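Local coordinates for protein histone-lysine N-methyltransferase, H3 lysine-9 specific SUVH4 (Arabidopsis thaliana, PDB 4QEO) that methylates a lysine of histone H3 using S-adenosyl-L-methionine and binds methylated DNA, so coupling histone methylation to the maintenance of non-CG DNA methylation, at residues 66-71 against 179-184; 78-83 against 107-112; 171-176 against 372-377. All blocks are in the same frame, centred on the assembly; numbering follows the deposited sequence.

Contact 1: 66-71 against 179-184; sequences GHRFFS and KRVYTY. With nucleotides of chain B.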
loop_
_atom_site.group_PDB
_atom_site.type_symbol
_atom_site.label_atom_id
_atom_site.label_comp_id
_atom_site.label_asym_id
_atom_site.label_seq_id
_atom_site.Cartn_x
_atom_site.Cartn_y
_atom_site.Cartn_z
ATOM N N GLY A 66 -13.760 -2.304 -6.753
ATOM C CA GLY A 66 -12.793 -3.222 -6.169
ATOM C C GLY A 66 -11.716 -2.541 -5.338
ATOM O O GLY A 66 -10.937 -3.205 -4.645
ATOM N N HIS A 67 -11.637 -1.217 -5.409
ATOM C CA HIS A 67 -10.601 -0.510 -4.649
ATOM C C HIS A 67 -10.588 -0.888 -3.165
ATOM O O HIS A 67 -11.624 -0.861 -2.515
ATOM C CB HIS A 67 -10.792 0.997 -4.762
ATOM C CG HIS A 67 -9.631 1.771 -4.234
ATOM N ND1 HIS A 67 -8.592 2.182 -5.040
ATOM C CD2 HIS A 67 -9.308 2.154 -2.973
ATOM C CE1 HIS A 67 -7.685 2.804 -4.301
ATOM N NE2 HIS A 67 -8.092 2.798 -3.045
ATOM N N ARG A 68 -9.422 -1.254 -2.635
ATOM C CA ARG A 68 -9.310 -1.587 -1.227
ATOM C C ARG A 68 -8.799 -0.420 -0.388
ATOM O O ARG A 68 -7.720 0.106 -0.635
ATOM C CB ARG A 68 -8.372 -2.768 -1.028
ATOM C CG ARG A 68 -8.909 -4.087 -1.514
ATOM C CD ARG A 68 -8.258 -5.202 -0.731
ATOM N NE ARG A 68 -8.906 -6.492 -0.931
ATOM C CZ ARG A 68 -8.467 -7.427 -1.764
ATOM N NH1 ARG A 68 -7.381 -7.212 -2.488
ATOM N NH2 ARG A 68 -9.117 -8.578 -1.873
ATOM N N PHE A 69 -9.580 -0.035 0.615
ATOM C CA PHE A 69 -9.177 0.985 1.568
ATOM C C PHE A 69 -8.749 0.279 2.841
ATOM O O PHE A 69 -9.327 -0.744 3.200
ATOM C CB PHE A 69 -10.336 1.942 1.876
ATOM C CG PHE A 69 -10.727 2.831 0.727
ATOM C CD1 PHE A 69 -9.954 3.935 0.385
ATOM C CD2 PHE A 69 -11.882 2.578 0.009
ATOM C CE1 PHE A 69 -10.331 4.763 -0.671
ATOM C CE2 PHE A 69 -12.280 3.397 -1.042
ATOM C CZ PHE A 69 -11.510 4.492 -1.386
ATOM N N PHE A 70 -7.739 0.812 3.525
ATOM C CA PHE A 70 -7.188 0.127 4.701
ATOM C C PHE A 70 -7.699 0.704 6.021
ATOM O O PHE A 70 -7.361 0.212 7.098
ATOM C CB PHE A 70 -5.645 0.073 4.618
ATOM C CG PHE A 70 -5.156 -0.807 3.495
ATOM C CD1 PHE A 70 -5.226 -0.373 2.180
ATOM C CD2 PHE A 70 -4.687 -2.076 3.744
ATOM C CE1 PHE A 70 -4.817 -1.180 1.143
ATOM C CE2 PHE A 70 -4.267 -2.883 2.702
ATOM C CZ PHE A 70 -4.336 -2.435 1.405
ATOM N N SER A 71 -8.562 1.716 5.924
ATOM C CA SER A 71 -9.166 2.342 7.098
ATOM C C SER A 71 -10.334 3.245 6.677
ATOM O O SER A 71 -10.406 3.641 5.511
ATOM C CB SER A 71 -8.120 3.169 7.851
ATOM O OG SER A 71 -7.797 4.347 7.125
ATOM N N LYS A 179 -6.005 -5.422 10.450
ATOM C CA LYS A 179 -7.179 -6.008 11.001
ATOM C C LYS A 179 -8.423 -6.003 10.114
ATOM O O LYS A 179 -9.191 -6.926 10.093
ATOM C CB LYS A 179 -7.442 -5.365 12.338
ATOM C CG LYS A 179 -6.377 -5.705 13.375
ATOM C CD LYS A 179 -6.747 -6.967 14.119
ATOM C CE LYS A 179 -5.956 -7.126 15.396
ATOM N NZ LYS A 179 -6.476 -6.192 16.416
ATOM N N ARG A 180 -8.615 -4.888 9.438
ATOM C CA ARG A 180 -9.783 -4.649 8.612
ATOM C C ARG A 180 -9.492 -3.936 7.296
ATOM O O ARG A 180 -8.586 -3.160 7.200
ATOM C CB ARG A 180 -10.831 -3.898 9.394
ATOM C CG ARG A 180 -12.218 -4.245 8.921
ATOM C CD ARG A 180 -13.218 -4.460 10.037
ATOM N NE ARG A 180 -14.081 -3.331 10.000
ATOM C CZ ARG A 180 -15.058 -3.088 10.841
ATOM N NH1 ARG A 180 -15.318 -3.935 11.815
ATOM N NH2 ARG A 180 -15.749 -1.999 10.689
ATOM N N VAL A 181 -10.265 -4.255 6.280
ATOM C CA VAL A 181 -10.141 -3.622 5.003
ATOM C C VAL A 181 -11.531 -3.288 4.460
ATOM O O VAL A 181 -12.469 -3.974 4.756
ATOM C CB VAL A 181 -9.364 -4.512 4.048
ATOM C CG1 VAL A 181 -10.158 -5.706 3.653
ATOM C CG2 VAL A 181 -8.958 -3.761 2.826
ATOM N N TYR A 182 -11.633 -2.220 3.695
ATOM C CA TYR A 182 -12.911 -1.776 3.152
ATOM C C TYR A 182 -12.830 -1.824 1.633
ATOM O O TYR A 182 -11.960 -1.198 1.047
ATOM C CB TYR A 182 -13.205 -0.357 3.639
ATOM C CG TYR A 182 -13.413 -0.299 5.134
ATOM C CD1 TYR A 182 -12.347 -0.050 5.998
ATOM C CD2 TYR A 182 -14.672 -0.517 5.685
ATOM C CE1 TYR A 182 -12.532 -0.015 7.388
ATOM C CE2 TYR A 182 -14.868 -0.484 7.068
ATOM C CZ TYR A 182 -13.798 -0.233 7.913
ATOM O OH TYR A 182 -13.997 -0.200 9.290
ATOM N N THR A 183 -13.706 -2.583 0.982
ATOM C CA THR A 183 -13.646 -2.635 -0.474
ATOM C C THR A 183 -14.822 -1.881 -1.058
ATOM O O THR A 183 -15.975 -2.125 -0.690
ATOM C CB THR A 183 -13.668 -4.077 -1.008
ATOM O OG1 THR A 183 -14.926 -4.683 -0.665
ATOM C CG2 THR A 183 -12.520 -4.876 -0.399
ATOM N N TYR A 184 -14.526 -0.950 -1.955
ATOM C CA TYR A 184 -15.568 -0.319 -2.748
ATOM C C TYR A 184 -16.117 -1.332 -3.747
ATOM O O TYR A 184 -15.384 -1.811 -4.617
ATOM C CB TYR A 184 -15.006 0.904 -3.482
ATOM C CG TYR A 184 -15.966 1.464 -4.508
ATOM C CD1 TYR A 184 -17.292 1.724 -4.172
ATOM C CD2 TYR A 184 -15.544 1.750 -5.804
ATOM C CE1 TYR A 184 -18.184 2.222 -5.107
ATOM C CE2 TYR A 184 -16.425 2.253 -6.745
ATOM C CZ TYR A 184 -17.741 2.488 -6.391
ATOM O OH TYR A 184 -18.623 2.990 -7.326
ATOM P P DT B 9 -11.717 1.639 11.270
ATOM O OP1 DT B 9 -10.987 2.353 10.289
ATOM O OP2 DT B 9 -12.162 0.310 11.005
ATOM O "O5'" DT B 9 -10.869 1.619 12.607
ATOM C "C5'" DT B 9 -10.178 2.786 13.052
ATOM C "C4'" DT B 9 -9.687 2.626 14.471
ATOM O "O4'" DT B 9 -10.779 2.682 15.383
ATOM C "C3'" DT B 9 -8.963 1.319 14.796
ATOM O "O3'" DT B 9 -7.563 1.525 14.726
ATOM C "C2'" DT B 9 -9.385 1.002 16.219
ATOM C "C1'" DT B 9 -10.350 2.112 16.591
ATOM N N1 DT B 9 -11.542 1.692 17.316
ATOM C C2 DT B 9 -11.862 2.333 18.488
ATOM O O2 DT B 9 -11.167 3.196 18.983
ATOM N N3 DT B 9 -13.027 1.912 19.066
ATOM C C4 DT B 9 -13.891 0.952 18.592
ATOM O O4 DT B 9 -14.909 0.695 19.210
ATOM C C5 DT B 9 -13.507 0.339 17.347
ATOM C C7 DT B 9 -14.374 -0.731 16.767
ATOM C C6 DT B 9 -12.375 0.745 16.771
ATOM P P DA B 8 -17.815 0.969 10.884
ATOM O OP1 DA B 8 -17.876 0.998 9.457
ATOM O OP2 DA B 8 -17.123 -0.090 11.526
ATOM O "O5'" DA B 8 -17.088 2.329 11.214
ATOM C "C5'" DA B 8 -16.565 2.564 12.507
ATOM C "C4'" DA B 8 -15.157 3.085 12.409
ATOM O "O4'" DA B 8 -14.857 3.820 13.600
ATOM C "C3'" DA B 8 -14.106 1.991 12.353
ATOM O "O3'" DA B 8 -12.943 2.485 11.694
ATOM C "C2'" DA B 8 -13.921 1.653 13.818
ATOM C "C1'" DA B 8 -14.256 2.956 14.543
ATOM N N9 DA B 8 -15.161 2.855 15.682
ATOM C C8 DA B 8 -16.220 2.010 15.874
ATOM N N7 DA B 8 -16.865 2.219 16.993
ATOM C C5 DA B 8 -16.195 3.285 17.569
ATOM C C6 DA B 8 -16.389 3.988 18.770
ATOM N N6 DA B 8 -17.361 3.718 19.636
ATOM N N1 DA B 8 -15.548 5.002 19.043
ATOM C C2 DA B 8 -14.570 5.272 18.176
ATOM N N3 DA B 8 -14.291 4.694 17.015
ATOM C C4 DA B 8 -15.149 3.692 16.768
#
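Four backbone hydrogen bonds join 66-71 to the start of strand 180-197 in antiparallel order. In the hydrogen-bonded pair, F69 N gives to Y182 O at 2.7 Å, and Y182 N gives to F69 O at 2.8 Å, both almost straight. H67 O accepts from Y184 N at 3.0 Å, and G66 N gives to Y184 O nearly along the C=O axis. G66 has a phi of 100°, where a side chain would strike the preceding carbonyl O. R68 and T183 form the adjacent non-hydrogen-bonded pair. The short strand 68-69 thus joins the curved mixed sheet of the SRA domain. S71 follows as N-cap of helix 72-78, its OG bonded to E74 N.

Apolar contacts fall on two faces. On one, F69 CB meets Y182 CB at 4.1 Å. On the other, R68 runs alongside T183, with R68 CG 3.9 Å from T183 CG2. Within 66-71, H67 CD2 lies over the centre of one face of the F69 ring. V181 CG2 instead makes a close methyl-to-carbonyl contact, 3.1 Å from F69 O.

Polar side chains reach the DNA. Y182 OH donates to OP2 of DT9 of chain B at 2.6 Å. R180 bends at chi2 and chi3, so its NH2 gives to Y182 OH and to OP2 of DA8 of chain B, the latter very short (2.5 Å) but well bent (121°). This charge may strengthen the tyrosine as donor.

Contact 2: 78-83 against 107-112; sequences VGFHNH and AVSIVM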
loop_
_atom_site.group_PDB
_atom_site.type_symbol
_atom_site.label_atom_id
_atom_site.label_comp_id
_atom_site.label_asym_id
_atom_site.label_seq_id
_atom_site.Cartn_x
_atom_site.Cartn_y
_atom_site.Cartn_z
ATOM N N VAL A 78 -9.322 10.732 0.935
ATOM C CA VAL A 78 -9.562 10.961 -0.498
ATOM C C VAL A 78 -10.855 11.734 -0.815
ATOM O O VAL A 78 -11.015 12.293 -1.903
ATOM C CB VAL A 78 -9.510 9.659 -1.314
ATOM C CG1 VAL A 78 -8.146 9.021 -1.169
ATOM C CG2 VAL A 78 -10.552 8.717 -0.853
ATOM N N GLY A 79 -11.770 11.785 0.138
ATOM C CA GLY A 79 -13.044 12.440 -0.098
ATOM C C GLY A 79 -14.111 11.477 -0.606
ATOM O O GLY A 79 -15.180 11.913 -1.035
ATOM N N PHE A 80 -13.810 10.179 -0.537
ATOM C CA PHE A 80 -14.705 9.087 -0.972
ATOM C C PHE A 80 -15.889 8.897 -0.009
ATOM O O PHE A 80 -17.034 8.660 -0.431
ATOM C CB PHE A 80 -13.877 7.790 -1.076
ATOM C CG PHE A 80 -14.668 6.563 -1.470
ATOM C CD1 PHE A 80 -15.281 5.773 -0.507
ATOM C CD2 PHE A 80 -14.770 6.181 -2.808
ATOM C CE1 PHE A 80 -16.004 4.625 -0.871
ATOM C CE2 PHE A 80 -15.484 5.037 -3.186
ATOM C CZ PHE A 80 -16.108 4.263 -2.220
ATOM N N HIS A 81 -15.598 8.963 1.284
ATOM C CA HIS A 81 -16.627 8.898 2.324
ATOM C C HIS A 81 -16.150 9.791 3.469
ATOM O O HIS A 81 -15.113 9.532 4.084
ATOM C CB HIS A 81 -16.832 7.448 2.783
ATOM C CG HIS A 81 -18.081 7.223 3.588
ATOM N ND1 HIS A 81 -19.247 6.723 3.035
ATOM C CD2 HIS A 81 -18.337 7.407 4.908
ATOM C CE1 HIS A 81 -20.167 6.619 3.979
ATOM N NE2 HIS A 81 -19.643 7.026 5.124
ATOM N N ASN A 82 -16.911 10.844 3.748
ATOM C CA ASN A 82 -16.403 11.976 4.522
ATOM C C ASN A 82 -16.645 11.978 6.028
ATOM O O ASN A 82 -16.314 12.945 6.709
ATOM C CB ASN A 82 -16.890 13.286 3.903
ATOM C CG ASN A 82 -16.299 13.512 2.525
ATOM O OD1 ASN A 82 -15.162 13.997 2.392
ATOM N ND2 ASN A 82 -17.052 13.130 1.486
ATOM N N HIS A 83 -17.201 10.894 6.546
ATOM C CA HIS A 83 -17.318 10.715 7.991
ATOM C C HIS A 83 -16.490 9.508 8.336
ATOM O O HIS A 83 -16.455 8.549 7.562
ATOM C CB HIS A 83 -18.765 10.430 8.386
ATOM C CG HIS A 83 -19.710 11.534 8.064
ATOM N ND1 HIS A 83 -20.836 11.344 7.291
ATOM C CD2 HIS A 83 -19.718 12.837 8.432
ATOM C CE1 HIS A 83 -21.489 12.488 7.184
ATOM N NE2 HIS A 83 -20.830 13.410 7.864
ATOM N N ALA A 107 -28.159 10.727 -0.707
ATOM C CA ALA A 107 -27.023 9.901 -0.304
ATOM C C ALA A 107 -26.092 9.652 -1.488
ATOM O O ALA A 107 -26.555 9.597 -2.644
ATOM C CB ALA A 107 -27.523 8.582 0.283
ATOM N N VAL A 108 -24.786 9.526 -1.221
ATOM C CA VAL A 108 -23.827 9.212 -2.277
ATOM C C VAL A 108 -22.975 7.983 -1.982
ATOM O O VAL A 108 -22.455 7.373 -2.904
ATOM C CB VAL A 108 -22.891 10.400 -2.628
ATOM C CG1 VAL A 108 -23.731 11.598 -3.101
ATOM C CG2 VAL A 108 -21.976 10.774 -1.448
ATOM N N SER A 109 -22.857 7.614 -0.704
ATOM C CA SER A 109 -21.938 6.541 -0.295
ATOM C C SER A 109 -22.385 5.927 1.029
ATOM O O SER A 109 -22.685 6.650 1.995
ATOM C CB SER A 109 -20.492 7.083 -0.184
ATOM O OG SER A 109 -19.594 6.086 0.300
ATOM N N ILE A 110 -22.450 4.595 1.073
ATOM C CA ILE A 110 -22.730 3.916 2.335
ATOM C C ILE A 110 -21.659 2.893 2.653
ATOM O O ILE A 110 -20.983 2.398 1.770
ATOM C CB ILE A 110 -24.127 3.218 2.357
ATOM C CG1 ILE A 110 -24.161 2.078 1.330
ATOM C CG2 ILE A 110 -25.224 4.242 2.074
ATOM C CD1 ILE A 110 -25.384 1.190 1.435
ATOM N N VAL A 111 -21.522 2.566 3.934
ATOM C CA VAL A 111 -20.570 1.547 4.337
ATOM C C VAL A 111 -21.305 0.440 5.086
ATOM O O VAL A 111 -22.040 0.708 6.040
ATOM C CB VAL A 111 -19.490 2.147 5.272
ATOM C CG1 VAL A 111 -18.534 1.060 5.740
ATOM C CG2 VAL A 111 -18.736 3.283 4.564
ATOM N N MET A 112 -21.099 -0.806 4.666
ATOM C CA MET A 112 -21.681 -1.948 5.363
ATOM C C MET A 112 -20.586 -2.665 6.140
ATOM O O MET A 112 -19.663 -3.234 5.554
ATOM C CB MET A 112 -22.305 -2.944 4.362
ATOM C CG MET A 112 -23.149 -2.350 3.255
ATOM S SD MET A 112 -23.537 -3.560 1.934
ATOM C CE MET A 112 -23.997 -4.991 2.918
#
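One side-chain hydrogen bond leads this buried contact. H81 ND1 and S109 OG lie 2.8 Å apart, and the bond is essentially straight at 178°. The hydroxyl sits at the edge of the imidazole, near its plane. Both groups reach out in the same way: H81 CG and S109 OG are each anti to their own backbone N. V111 comes from the same strand, two residues on. Its CG2 stands over one face of the H81 ring in a CH-pi contact, 3.8 Å from the centroid and 13° off the normal. The imidazole is therefore met at an edge by serine and on a face by valine. F80 adds a looser touch, with F80 CE1 4.0 Å from S109 OG.

The next shell fixes the ring further. H81 NE2 bonds to N86 O, so both ring nitrogens are engaged, and M75 and R72 of helix 72-78 also pack on H81. G79, the first residue after that helix, has a positive phi (92°), a turn at which a side chain would clash with the preceding carbonyl. D89 ties loop to sheet: its OD2 accepts from N82 N, while its backbone pairs with strand 106-112. On that strand V108 and S109 both face D89, which makes a classic beta bulge in the sheet of the SRA domain.

Contact 3: 171-176 against 372-377; sequences HNCKSS and WEYIPA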
loop_
_atom_site.group_PDB
_atom_site.type_symbol
_atom_site.label_atom_id
_atom_site.label_comp_id
_atom_site.label_asym_id
_atom_site.label_seq_id
_atom_site.Cartn_x
_atom_site.Cartn_y
_atom_site.Cartn_z
ATOM N N HIS A 171 -14.393 -5.806 5.827
ATOM C CA HIS A 171 -14.022 -7.210 5.799
ATOM C C HIS A 171 -13.017 -7.394 6.920
ATOM O O HIS A 171 -12.097 -6.582 7.072
ATOM C CB HIS A 171 -13.314 -7.594 4.488
ATOM C CG HIS A 171 -14.140 -7.401 3.249
ATOM N ND1 HIS A 171 -14.976 -8.376 2.749
ATOM C CD2 HIS A 171 -14.211 -6.365 2.378
ATOM C CE1 HIS A 171 -15.546 -7.941 1.639
ATOM N NE2 HIS A 171 -15.096 -6.726 1.388
ATOM N N ASN A 172 -13.186 -8.462 7.692
ATOM C CA ASN A 172 -12.186 -8.853 8.673
ATOM C C ASN A 172 -11.018 -9.509 7.976
ATOM O O ASN A 172 -11.202 -10.264 7.022
ATOM C CB ASN A 172 -12.780 -9.805 9.707
ATOM C CG ASN A 172 -13.566 -9.081 10.773
ATOM O OD1 ASN A 172 -13.327 -7.901 11.041
ATOM N ND2 ASN A 172 -14.509 -9.780 11.393
ATOM N N CYS A 173 -9.811 -9.199 8.438
ATOM C CA CYS A 173 -8.601 -9.795 7.888
ATOM C C CYS A 173 -7.864 -10.602 8.952
ATOM O O CYS A 173 -7.661 -10.130 10.066
ATOM C CB CYS A 173 -7.659 -8.708 7.362
ATOM S SG CYS A 173 -8.240 -7.848 5.912
ATOM N N LYS A 174 -7.476 -11.823 8.609
ATOM C CA LYS A 174 -6.528 -12.561 9.432
ATOM C C LYS A 174 -5.145 -12.301 8.865
ATOM O O LYS A 174 -4.616 -13.083 8.082
ATOM C CB LYS A 174 -6.852 -14.056 9.477
ATOM C CG LYS A 174 -7.531 -14.604 8.234
ATOM C CD LYS A 174 -8.139 -15.969 8.524
ATOM C CE LYS A 174 -9.329 -16.274 7.620
ATOM N NZ LYS A 174 -8.920 -16.734 6.263
ATOM N N SER A 175 -4.588 -11.163 9.255
ATOM C CA SER A 175 -3.317 -10.694 8.733
ATOM C C SER A 175 -2.473 -10.252 9.913
ATOM O O SER A 175 -3.013 -9.883 10.957
ATOM C CB SER A 175 -3.546 -9.511 7.790
ATOM O OG SER A 175 -2.452 -9.323 6.911
ATOM N N SER A 176 -1.155 -10.295 9.750
ATOM C CA SER A 176 -0.240 -9.867 10.804
ATOM C C SER A 176 -0.496 -8.418 11.226
ATOM O O SER A 176 -0.429 -8.089 12.410
ATOM C CB SER A 176 1.223 -10.029 10.357
ATOM O OG SER A 176 1.621 -11.394 10.313
ATOM N N TRP A 372 1.450 -12.663 -0.652
ATOM C CA TRP A 372 0.259 -13.416 -0.276
ATOM C C TRP A 372 -0.482 -12.739 0.854
ATOM O O TRP A 372 -1.582 -13.133 1.204
ATOM C CB TRP A 372 0.624 -14.835 0.144
ATOM C CG TRP A 372 0.972 -15.733 -0.998
ATOM C CD1 TRP A 372 1.075 -15.392 -2.314
ATOM C CD2 TRP A 372 1.260 -17.128 -0.920
ATOM N NE1 TRP A 372 1.413 -16.494 -3.063
ATOM C CE2 TRP A 372 1.533 -17.574 -2.227
ATOM C CE3 TRP A 372 1.322 -18.045 0.134
ATOM C CZ2 TRP A 372 1.862 -18.896 -2.509
ATOM C CZ3 TRP A 372 1.651 -19.359 -0.147
ATOM C CH2 TRP A 372 1.916 -19.771 -1.458
ATOM N N GLU A 373 0.132 -11.723 1.436
ATOM C CA GLU A 373 -0.507 -10.984 2.514
ATOM C C GLU A 373 -0.378 -9.482 2.314
ATOM O O GLU A 373 0.370 -9.013 1.457
ATOM C CB GLU A 373 0.071 -11.389 3.876
ATOM C CG GLU A 373 1.452 -12.009 3.813
ATOM C CD GLU A 373 2.032 -12.301 5.188
ATOM O OE1 GLU A 373 3.107 -12.931 5.263
ATOM O OE2 GLU A 373 1.416 -11.893 6.194
ATOM N N TYR A 374 -1.114 -8.740 3.127
ATOM C CA TYR A 374 -1.112 -7.287 3.086
ATOM C C TYR A 374 0.244 -6.721 3.479
ATOM O O TYR A 374 0.859 -7.192 4.432
ATOM C CB TYR A 374 -2.213 -6.755 4.004
ATOM C CG TYR A 374 -3.608 -6.959 3.435
ATOM C CD1 TYR A 374 -4.111 -6.101 2.469
ATOM C CD2 TYR A 374 -4.412 -8.015 3.854
ATOM C CE1 TYR A 374 -5.385 -6.280 1.939
ATOM C CE2 TYR A 374 -5.681 -8.203 3.325
ATOM C CZ TYR A 374 -6.160 -7.338 2.367
ATOM O OH TYR A 374 -7.425 -7.519 1.842
ATOM N N ILE A 375 0.714 -5.734 2.717
ATOM C CA ILE A 375 1.952 -5.021 3.033
ATOM C C ILE A 375 1.670 -3.534 3.302
ATOM O O ILE A 375 1.304 -2.786 2.388
ATOM C CB ILE A 375 2.982 -5.144 1.898
ATOM C CG1 ILE A 375 3.295 -6.617 1.624
ATOM C CG2 ILE A 375 4.253 -4.381 2.253
ATOM C CD1 ILE A 375 4.300 -6.839 0.520
ATOM N N PRO A 376 1.815 -3.105 4.567
ATOM C CA PRO A 376 1.559 -1.702 4.903
ATOM C C PRO A 376 2.604 -0.777 4.288
ATOM O O PRO A 376 3.779 -1.142 4.185
ATOM C CB PRO A 376 1.667 -1.679 6.437
ATOM C CG PRO A 376 1.462 -3.105 6.859
ATOM C CD PRO A 376 2.086 -3.919 5.763
ATOM N N ALA A 377 2.172 0.415 3.894
ATOM C CA ALA A 377 3.071 1.426 3.339
ATOM C C ALA A 377 4.153 1.782 4.350
ATOM O O ALA A 377 3.850 2.058 5.505
ATOM C CB ALA A 377 2.275 2.678 2.960
#
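The two backbones pass without a hydrogen bond between them, coming nearest at S175 CA and E373 CA, 6.8 Å apart. The contact joins two domains: 171-176 leaves strand 165-172 of the SRA domain, and 372-377 is a loop of the SET domain. Y374 does most of the touching. Its CG is anti to the carbonyl carbon (chi1 -73°), and its ring reaches toward C173 and S175. C173 SG approaches obliquely, 3.7 Å from Y374 CE2, in a sulfur-aromatic contact. S175 OG, anti to its own backbone N, lies at the ring edge near its plane, 3.9 Å from Y374 CD2. F70 of the SRA domain also meets this ring, with the planes nearly perpendicular, and V181 packs against it. An alanine in place of Y374 would remove the ring, and with it the contacts to C173 SG, S175 OG and F70, and would probably loosen the junction between the domains. E373 turns its CB toward S175, but its carboxylate is held within the SET side, where OE1 bonds to N356 N. The contact buries Y374 N, a polar atom with no hydrogen-bonding partner in the model.

Contacts 1 and 2 both lie within the SRA domain, whereas contact 3 reaches across to the SET domain. Contact 2 is wholly buried, contact 1 is partly buried, and contact 3 lies at the surface. Their chemistry differs accordingly. Contact 1 is backbone pairing with polar ends on DNA, contact 2 rests on a buried side-chain bond, and contact 3 has no hydrogen bond across it. All three reach the same sheet. F80 of contact 2 packs on F69 and Y184 of contact 1. Strands 165-172 and 180-197 are neighbours, with K179 O 2.9 Å from C173 N, so contacts 1 and 3 adjoin. Contacts 2 and 3 do not touch.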